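Local coordinates for protein histidine--tRNA ligase (Staphylococcus aureus, PDB 1QE0) that joins L-histidine to tRNA(His) at the expense of ATP, working as a homodimeric class II aminoacyl-tRNA synthetase, at residues Met148-Lys160 with Leu308-Ile322. Sequence-based numbering, arbitrary orientation.
Sequences MHIYQSFGLKHLK and LSIERLLLALEEEGI
The Y151 ring meets the 308-322 segment at L313 and L308: L313 CD1 approaches CD1 of the ring obliquely at 3.7 Å, and L308 CD1 lies 3.9 Å from CZ, also at a slant. Strand 302-309 and helix 310-319 form motif 3 of the class II catalytic core; the contact joins the last turns of helix 137-153, and the loop leading to strand 159-165, to the end of strand 302-309, helix 310-319 and I322 beyond its C-terminal turn. I150 CG2, from the same helix as Y151, sits over one face of the tyrosine ring, displaced toward the rim, while L156 CD2 lies in the ring plane at the edge. With CG anti to the carbonyl carbon (chi1 -68°), Y151 swings its hydroxyl end across to L308. The F154 ring is met obliquely by the other methyl of L313, CD2 to CE2 at 3.8 Å. L313 thus turns CD2 to F154, while CD1 lies against both Y151 and L156 CD2. Helix 13-33 flanks the same helix end, with Q25 touching F154 and L26 touching I150.

Both helices finish in Schellman motifs, at G155 and G321, each with positive phi and two bonds back into the last turn. Past G155, L156 packs against the side of helix 310-319: its CD1 lies 3.4 Å from L317 CD1 and 3.7 Å from E320 CG, while its CD2 faces A316 CB. I322, just beyond G321, sends CD1 to the G155 backbone.

The polar link is carried by E320, whose chain bends at chi2 (-99°). Its OE2 is hydrogen-bonded by N273 ND2; OE1 accepts a weak bond from H158 N at 3.5 Å and, nearly along its C-O axis, a firmer one from K157 N at 3.0 Å, with an N-H...O angle of 159°.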
ATOM      1  N   MET A 148      -6.811  -1.592 -18.150  1.00 17.51           N
ATOM      2  CA  MET A 148      -7.846  -0.675 -18.594  1.00 12.98           C
ATOM      3  C   MET A 148      -8.797  -0.430 -17.436  1.00 13.87           C
ATOM      4  O   MET A 148      -9.205   0.707 -17.155  1.00 14.03           O
ATOM      5  CB  MET A 148      -8.617  -1.288 -19.744  1.00 15.29           C
ATOM      6  CG  MET A 148      -9.137  -0.263 -20.692  1.00 23.31           C
ATOM      7  SD  MET A 148      -7.778   0.427 -21.609  1.00 27.15           S
ATOM      8  CE  MET A 148      -8.642   0.891 -23.061  1.00 31.07           C
ATOM      9  N   HIS A 149      -9.132  -1.508 -16.742  1.00 10.71           N
ATOM     10  CA  HIS A 149     -10.033  -1.437 -15.621  1.00  5.75           C
ATOM     11  C   HIS A 149      -9.467  -0.505 -14.542  1.00  9.55           C
ATOM     12  O   HIS A 149     -10.169   0.383 -14.055  1.00 15.35           O
ATOM     13  CB  HIS A 149     -10.273  -2.841 -15.079  1.00  2.00           C
ATOM     14  CG  HIS A 149     -11.427  -2.973 -14.144  1.00  3.45           C
ATOM     15  ND1 HIS A 149     -11.764  -4.122 -13.493  1.00  2.75           N
ATOM     16  CD2 HIS A 149     -12.337  -2.047 -13.717  1.00  4.60           C
ATOM     17  CE1 HIS A 149     -12.801  -3.936 -12.715  1.00  2.51           C
ATOM     18  NE2 HIS A 149     -13.169  -2.680 -12.828  1.00  2.55           N
ATOM     19  N   ILE A 150      -8.201  -0.677 -14.180  1.00  8.96           N
ATOM     20  CA  ILE A 150      -7.603   0.157 -13.128  1.00  8.92           C
ATOM     21  C   ILE A 150      -7.906   1.633 -13.334  1.00 10.11           C
ATOM     22  O   ILE A 150      -8.601   2.255 -12.517  1.00 11.18           O
ATOM     23  CB  ILE A 150      -6.069  -0.056 -13.025  1.00  4.60           C
ATOM     24  CG1 ILE A 150      -5.797  -1.394 -12.344  1.00  5.04           C
ATOM     25  CG2 ILE A 150      -5.399   1.089 -12.271  1.00  2.00           C
ATOM     26  CD1 ILE A 150      -4.400  -1.917 -12.572  1.00  5.87           C
ATOM     27  N   TYR A 151      -7.434   2.162 -14.463  1.00  9.17           N
ATOM     28  CA  TYR A 151      -7.605   3.560 -14.808  1.00  6.69           C
ATOM     29  C   TYR A 151      -9.046   3.972 -15.001  1.00 11.24           C
ATOM     30  O   TYR A 151      -9.442   5.061 -14.582  1.00 15.84           O
ATOM     31  CB  TYR A 151      -6.790   3.895 -16.027  1.00  4.29           C
ATOM     32  CG  TYR A 151      -5.343   3.830 -15.745  1.00  2.00           C
ATOM     33  CD1 TYR A 151      -4.695   4.893 -15.160  1.00  5.19           C
ATOM     34  CD2 TYR A 151      -4.617   2.726 -16.061  1.00  2.00           C
ATOM     35  CE1 TYR A 151      -3.343   4.858 -14.900  1.00  2.09           C
ATOM     36  CE2 TYR A 151      -3.256   2.670 -15.811  1.00  5.59           C
ATOM     37  CZ  TYR A 151      -2.625   3.743 -15.233  1.00  2.06           C
ATOM     38  OH  TYR A 151      -1.268   3.703 -15.012  1.00  4.77           O
ATOM     39  N   GLN A 152      -9.856   3.123 -15.611  1.00 12.03           N
ATOM     40  CA  GLN A 152     -11.248   3.502 -15.776  1.00 12.66           C
ATOM     41  C   GLN A 152     -11.968   3.507 -14.443  1.00 11.02           C
ATOM     42  O   GLN A 152     -12.921   4.236 -14.264  1.00 15.10           O
ATOM     43  CB  GLN A 152     -11.969   2.570 -16.736  1.00 19.75           C
ATOM     44  CG  GLN A 152     -11.447   2.600 -18.174  1.00 26.71           C
ATOM     45  CD  GLN A 152     -12.383   1.888 -19.127  1.00 28.38           C
ATOM     46  OE1 GLN A 152     -12.811   0.758 -18.864  1.00 37.00           O
ATOM     47  NE2 GLN A 152     -12.730   2.546 -20.228  1.00 29.21           N
ATOM     48  N   SER A 153     -11.487   2.751 -13.472  1.00  9.92           N
ATOM     49  CA  SER A 153     -12.186   2.714 -12.206  1.00 10.63           C
ATOM     50  C   SER A 153     -12.100   4.060 -11.494  1.00 12.36           C
ATOM     51  O   SER A 153     -12.894   4.364 -10.603  1.00 15.69           O
ATOM     52  CB  SER A 153     -11.682   1.550 -11.320  1.00  6.02           C
ATOM     53  OG  SER A 153     -10.340   1.686 -10.868  1.00  6.38           O
ATOM     54  N   PHE A 154     -11.126   4.867 -11.887  1.00 10.70           N
ATOM     55  CA  PHE A 154     -10.949   6.150 -11.244  1.00 11.39           C
ATOM     56  C   PHE A 154     -11.660   7.258 -11.980  1.00 11.65           C
ATOM     57  O   PHE A 154     -11.633   8.399 -11.541  1.00 20.12           O
ATOM     58  CB  PHE A 154      -9.461   6.469 -11.107  1.00  7.79           C
ATOM     59  CG  PHE A 154      -8.764   5.644 -10.071  1.00  7.52           C
ATOM     60  CD1 PHE A 154      -9.012   5.868  -8.709  1.00  8.11           C
ATOM     61  CD2 PHE A 154      -7.879   4.643 -10.441  1.00  5.03           C
ATOM     62  CE1 PHE A 154      -8.389   5.119  -7.735  1.00  6.90           C
ATOM     63  CE2 PHE A 154      -7.236   3.876  -9.473  1.00 10.70           C
ATOM     64  CZ  PHE A 154      -7.493   4.113  -8.110  1.00 13.49           C
ATOM     65  N   GLY A 155     -12.237   6.936 -13.129  1.00  8.53           N
ATOM     66  CA  GLY A 155     -12.957   7.926 -13.908  1.00  6.85           C
ATOM     67  C   GLY A 155     -12.181   8.582 -15.035  1.00  7.63           C
ATOM     68  O   GLY A 155     -12.704   9.475 -15.707  1.00  7.12           O
ATOM     69  N   LEU A 156     -10.920   8.202 -15.215  1.00 11.34           N
ATOM     70  CA  LEU A 156     -10.115   8.773 -16.285  1.00 12.15           C
ATOM     71  C   LEU A 156     -10.845   8.441 -17.545  1.00 17.51           C
ATOM     72  O   LEU A 156     -11.491   7.403 -17.632  1.00 18.96           O
ATOM     73  CB  LEU A 156      -8.739   8.161 -16.322  1.00  5.54           C
ATOM     74  CG  LEU A 156      -7.630   8.889 -15.572  1.00 10.45           C
ATOM     75  CD1 LEU A 156      -8.132  10.190 -15.011  1.00  5.58           C
ATOM     76  CD2 LEU A 156      -7.041   7.984 -14.500  1.00  7.78           C
ATOM     77  N   LYS A 157     -10.716   9.292 -18.547  1.00 27.20           N
ATOM     78  CA  LYS A 157     -11.463   9.042 -19.748  1.00 32.87           C
ATOM     79  C   LYS A 157     -10.825   9.197 -21.084  1.00 33.79           C
ATOM     80  O   LYS A 157     -11.392   8.727 -22.061  1.00 42.09           O
ATOM     81  CB  LYS A 157     -12.733   9.876 -19.729  1.00 40.34           C
ATOM     82  CG  LYS A 157     -14.013   9.079 -19.588  1.00 48.73           C
ATOM     83  CD  LYS A 157     -15.091  10.012 -19.090  1.00 61.60           C
ATOM     84  CE  LYS A 157     -14.853  10.379 -17.630  1.00 71.02           C
ATOM     85  NZ  LYS A 157     -15.643   9.458 -16.816  1.00 73.48           N
ATOM     86  N   HIS A 158      -9.706   9.888 -21.199  1.00 32.43           N
ATOM     87  CA  HIS A 158      -9.142  10.018 -22.544  1.00 35.43           C
ATOM     88  C   HIS A 158      -7.963   9.081 -22.729  1.00 36.49           C
ATOM     89  O   HIS A 158      -6.873   9.464 -23.172  1.00 37.48           O
ATOM     90  CB  HIS A 158      -8.867  11.497 -22.891  1.00 37.41           C
ATOM     91  CG  HIS A 158     -10.125  12.303 -23.086  1.00 41.55           C
ATOM     92  ND1 HIS A 158     -11.381  11.729 -23.171  1.00 43.03           N
ATOM     93  CD2 HIS A 158     -10.322  13.635 -23.251  1.00 38.70           C
ATOM     94  CE1 HIS A 158     -12.290  12.664 -23.383  1.00 37.77           C
ATOM     95  NE2 HIS A 158     -11.669  13.828 -23.438  1.00 39.81           N
ATOM     96  N   LEU A 159      -8.223   7.832 -22.341  1.00 36.52           N
ATOM     97  CA  LEU A 159      -7.260   6.732 -22.396  1.00 31.93           C
ATOM     98  C   LEU A 159      -7.147   6.196 -23.808  1.00 29.47           C
ATOM     99  O   LEU A 159      -8.077   6.317 -24.600  1.00 32.36           O
ATOM    100  CB  LEU A 159      -7.679   5.597 -21.447  1.00 27.95           C
ATOM    101  CG  LEU A 159      -7.272   5.707 -19.984  1.00 21.29           C
ATOM    102  CD1 LEU A 159      -6.486   6.983 -19.773  1.00 15.61           C
ATOM    103  CD2 LEU A 159      -8.509   5.640 -19.115  1.00 23.65           C
ATOM    104  N   LYS A 160      -6.039   5.533 -24.087  1.00 26.27           N
ATOM    105  CA  LYS A 160      -5.789   5.003 -25.411  1.00 24.13           C
ATOM    106  C   LYS A 160      -4.747   3.900 -25.292  1.00 21.16           C
ATOM    107  O   LYS A 160      -3.574   4.158 -25.002  1.00 18.58           O
ATOM    108  CB  LYS A 160      -5.367   6.190 -26.287  1.00 29.57           C
ATOM    109  CG  LYS A 160      -4.247   6.046 -27.278  1.00 31.92           C
ATOM    110  CD  LYS A 160      -3.695   7.456 -27.490  1.00 34.51           C
ATOM    111  CE  LYS A 160      -3.989   8.065 -28.859  1.00 41.01           C
ATOM    112  NZ  LYS A 160      -5.402   8.477 -29.111  1.00 37.03           N
ATOM    113  N   LEU A 308       3.197   0.763 -13.181  1.00  7.28           N
ATOM    114  CA  LEU A 308       2.435   1.974 -13.275  1.00  3.39           C
ATOM    115  C   LEU A 308       2.883   2.821 -12.112  1.00  8.85           C
ATOM    116  O   LEU A 308       3.310   2.283 -11.089  1.00 15.13           O
ATOM    117  CB  LEU A 308       0.984   1.518 -13.143  1.00  2.76           C
ATOM    118  CG  LEU A 308      -0.261   2.130 -12.514  1.00  6.06           C
ATOM    119  CD1 LEU A 308      -1.329   1.103 -12.702  1.00  6.66           C
ATOM    120  CD2 LEU A 308      -0.140   2.432 -11.035  1.00  4.59           C
ATOM    121  N   SER A 309       2.861   4.137 -12.285  1.00 12.48           N
ATOM    122  CA  SER A 309       3.280   5.074 -11.239  1.00 10.25           C
ATOM    123  C   SER A 309       2.077   5.687 -10.589  1.00  7.77           C
ATOM    124  O   SER A 309       1.209   6.215 -11.295  1.00  9.16           O
ATOM    125  CB  SER A 309       4.121   6.193 -11.850  1.00 13.87           C
ATOM    126  OG  SER A 309       4.244   7.297 -10.974  1.00 18.96           O
ATOM    127  N   ILE A 310       2.045   5.670  -9.258  1.00  7.91           N
ATOM    128  CA  ILE A 310       0.918   6.262  -8.538  1.00 13.09           C
ATOM    129  C   ILE A 310       0.975   7.786  -8.672  1.00 10.64           C
ATOM    130  O   ILE A 310      -0.054   8.476  -8.819  1.00  4.98           O
ATOM    131  CB  ILE A 310       0.901   5.866  -7.060  1.00 19.04           C
ATOM    132  CG1 ILE A 310       0.731   4.343  -6.923  1.00 18.00           C
ATOM    133  CG2 ILE A 310      -0.255   6.586  -6.342  1.00 17.10           C
ATOM    134  CD1 ILE A 310      -0.617   3.863  -7.350  1.00 13.41           C
ATOM    135  N   GLU A 311       2.188   8.307  -8.732  1.00  7.97           N
ATOM    136  CA  GLU A 311       2.306   9.734  -8.892  1.00 12.78           C
ATOM    137  C   GLU A 311       1.647  10.195 -10.168  1.00 12.86           C
ATOM    138  O   GLU A 311       0.775  11.062 -10.129  1.00 17.30           O
ATOM    139  CB  GLU A 311       3.744  10.161  -8.803  1.00 12.78           C
ATOM    140  CG  GLU A 311       4.212  10.099  -7.364  1.00 22.30           C
ATOM    141  CD  GLU A 311       5.393   9.191  -7.162  1.00 21.75           C
ATOM    142  OE1 GLU A 311       6.230   9.510  -6.298  1.00 31.87           O
ATOM    143  OE2 GLU A 311       5.491   8.175  -7.869  1.00 20.72           O
ATOM    144  N   ARG A 312       1.975   9.537 -11.276  1.00 12.77           N
ATOM    145  CA  ARG A 312       1.390   9.876 -12.565  1.00  9.95           C
ATOM    146  C   ARG A 312      -0.132   9.704 -12.558  1.00 15.30           C
ATOM    147  O   ARG A 312      -0.849  10.562 -13.083  1.00 22.89           O
ATOM    148  CB  ARG A 312       1.983   9.026 -13.674  1.00  5.50           C
ATOM    149  CG  ARG A 312       3.407   9.318 -13.977  1.00 16.28           C
ATOM    150  CD  ARG A 312       3.790   8.680 -15.286  1.00 27.86           C
ATOM    151  NE  ARG A 312       5.121   9.094 -15.715  1.00 42.20           N
ATOM    152  CZ  ARG A 312       5.432   9.419 -16.968  1.00 47.88           C
ATOM    153  NH1 ARG A 312       4.501   9.367 -17.912  1.00 50.39           N
ATOM    154  NH2 ARG A 312       6.659   9.845 -17.270  1.00 52.81           N
ATOM    155  N   LEU A 313      -0.630   8.604 -11.986  1.00 11.83           N
ATOM    156  CA  LEU A 313      -2.072   8.363 -11.929  1.00  9.98           C
ATOM    157  C   LEU A 313      -2.728   9.545 -11.239  1.00 13.24           C
ATOM    158  O   LEU A 313      -3.697  10.124 -11.752  1.00 11.07           O
ATOM    159  CB  LEU A 313      -2.358   7.070 -11.180  1.00  4.53           C
ATOM    160  CG  LEU A 313      -3.790   6.753 -10.791  1.00  2.91           C
ATOM    161  CD1 LEU A 313      -4.699   6.853 -11.976  1.00  2.00           C
ATOM    162  CD2 LEU A 313      -3.854   5.365 -10.197  1.00  2.00           C
ATOM    163  N   LEU A 314      -2.131   9.945 -10.113  1.00 16.72           N
ATOM    164  CA  LEU A 314      -2.589  11.091  -9.331  1.00 15.39           C
ATOM    165  C   LEU A 314      -2.668  12.343 -10.229  1.00 17.58           C
ATOM    166  O   LEU A 314      -3.709  12.993 -10.318  1.00 19.66           O
ATOM    167  CB  LEU A 314      -1.630  11.338  -8.164  1.00  9.39           C
ATOM    168  CG  LEU A 314      -2.138  11.095  -6.729  1.00 12.92           C
ATOM    169  CD1 LEU A 314      -3.632  10.962  -6.698  1.00  6.80           C
ATOM    170  CD2 LEU A 314      -1.508   9.876  -6.110  1.00 11.14           C
ATOM    171  N   LEU A 315      -1.598  12.618 -10.964  1.00 17.62           N
ATOM    172  CA  LEU A 315      -1.533  13.784 -11.851  1.00 19.27           C
ATOM    173  C   LEU A 315      -2.553  13.718 -12.992  1.00 20.92           C
ATOM    174  O   LEU A 315      -3.060  14.748 -13.439  1.00 20.40           O
ATOM    175  CB  LEU A 315      -0.125  13.896 -12.428  1.00 21.93           C
ATOM    176  CG  LEU A 315       0.448  15.255 -12.812  1.00 24.31           C
ATOM    177  CD1 LEU A 315       0.931  15.154 -14.244  1.00 23.72           C
ATOM    178  CD2 LEU A 315      -0.567  16.387 -12.634  1.00 27.01           C
ATOM    179  N   ALA A 316      -2.843  12.503 -13.460  1.00 22.72           N
ATOM    180  CA  ALA A 316      -3.804  12.279 -14.535  1.00 17.12           C
ATOM    181  C   ALA A 316      -5.148  12.727 -14.038  1.00 18.55           C
ATOM    182  O   ALA A 316      -5.873  13.416 -14.760  1.00 19.99           O
ATOM    183  CB  ALA A 316      -3.865  10.810 -14.892  1.00 14.31           C
ATOM    184  N   LEU A 317      -5.491  12.328 -12.809  1.00 18.50           N
ATOM    185  CA  LEU A 317      -6.780  12.714 -12.238  1.00 16.60           C
ATOM    186  C   LEU A 317      -6.856  14.238 -12.173  1.00 17.94           C
ATOM    187  O   LEU A 317      -7.890  14.834 -12.467  1.00 15.54           O
ATOM    188  CB  LEU A 317      -6.984  12.119 -10.838  1.00 14.63           C
ATOM    189  CG  LEU A 317      -7.534  10.709 -10.553  1.00 14.68           C
ATOM    190  CD1 LEU A 317      -8.478  10.242 -11.643  1.00 11.39           C
ATOM    191  CD2 LEU A 317      -6.421   9.733 -10.398  1.00 16.70           C
ATOM    192  N   GLU A 318      -5.739  14.854 -11.803  1.00 20.41           N
ATOM    193  CA  GLU A 318      -5.628  16.298 -11.690  1.00 21.44           C
ATOM    194  C   GLU A 318      -5.961  16.939 -13.039  1.00 25.87           C
ATOM    195  O   GLU A 318      -6.962  17.676 -13.154  1.00 28.29           O
ATOM    196  CB  GLU A 318      -4.201  16.667 -11.309  1.00 22.46           C
ATOM    197  CG  GLU A 318      -4.037  17.568 -10.112  1.00 29.94           C
ATOM    198  CD  GLU A 318      -2.587  18.017  -9.967  1.00 41.63           C
ATOM    199  OE1 GLU A 318      -2.183  18.977 -10.675  1.00 48.42           O
ATOM    200  OE2 GLU A 318      -1.834  17.391  -9.180  1.00 43.56           O
ATOM    201  N   GLU A 319      -5.147  16.631 -14.059  1.00 22.86           N
ATOM    202  CA  GLU A 319      -5.333  17.185 -15.402  1.00 19.64           C
ATOM    203  C   GLU A 319      -6.721  16.962 -15.970  1.00 19.13           C
ATOM    204  O   GLU A 319      -7.198  17.783 -16.733  1.00 19.92           O
ATOM    205  CB  GLU A 319      -4.310  16.623 -16.386  1.00 22.33           C
ATOM    206  CG  GLU A 319      -2.852  16.730 -15.977  1.00 30.70           C
ATOM    207  CD  GLU A 319      -2.326  18.151 -15.885  1.00 35.44           C
ATOM    208  OE1 GLU A 319      -3.108  19.069 -15.582  1.00 44.92           O
ATOM    209  OE2 GLU A 319      -1.106  18.351 -16.084  1.00 36.90           O
ATOM    210  N   GLU A 320      -7.334  15.826 -15.649  1.00 18.61           N
ATOM    211  CA  GLU A 320      -8.669  15.517 -16.136  1.00 22.09           C
ATOM    212  C   GLU A 320      -9.690  16.197 -15.253  1.00 21.87           C
ATOM    213  O   GLU A 320     -10.890  16.123 -15.503  1.00 24.41           O
ATOM    214  CB  GLU A 320      -8.917  14.006 -16.146  1.00 29.98           C
ATOM    215  CG  GLU A 320      -7.977  13.218 -17.074  1.00 43.40           C
ATOM    216  CD  GLU A 320      -8.581  12.858 -18.444  1.00 44.88           C
ATOM    217  OE1 GLU A 320      -9.540  12.033 -18.484  1.00 42.15           O
ATOM    218  OE2 GLU A 320      -8.063  13.385 -19.466  1.00 43.72           O
ATOM    219  N   GLY A 321      -9.211  16.843 -14.203  1.00 21.36           N
ATOM    220  CA  GLY A 321     -10.102  17.531 -13.298  1.00 22.28           C
ATOM    221  C   GLY A 321     -10.973  16.548 -12.564  1.00 23.40           C
ATOM    222  O   GLY A 321     -12.196  16.645 -12.583  1.00 29.33           O
ATOM    223  N   ILE A 322     -10.348  15.583 -11.915  1.00 25.16           N
ATOM    224  CA  ILE A 322     -11.108  14.590 -11.169  1.00 27.25           C
ATOM    225  C   ILE A 322     -10.823  14.661  -9.666  1.00 28.75           C
ATOM    226  O   ILE A 322      -9.703  15.003  -9.216  1.00 22.35           O
ATOM    227  CB  ILE A 322     -10.877  13.176 -11.743  1.00 27.70           C
ATOM    228  CG1 ILE A 322     -11.292  13.176 -13.229  1.00 26.96           C
ATOM    229  CG2 ILE A 322     -11.612  12.123 -10.919  1.00 24.02           C
ATOM    230  CD1 ILE A 322     -11.332  11.834 -13.899  1.00 16.58           C
TER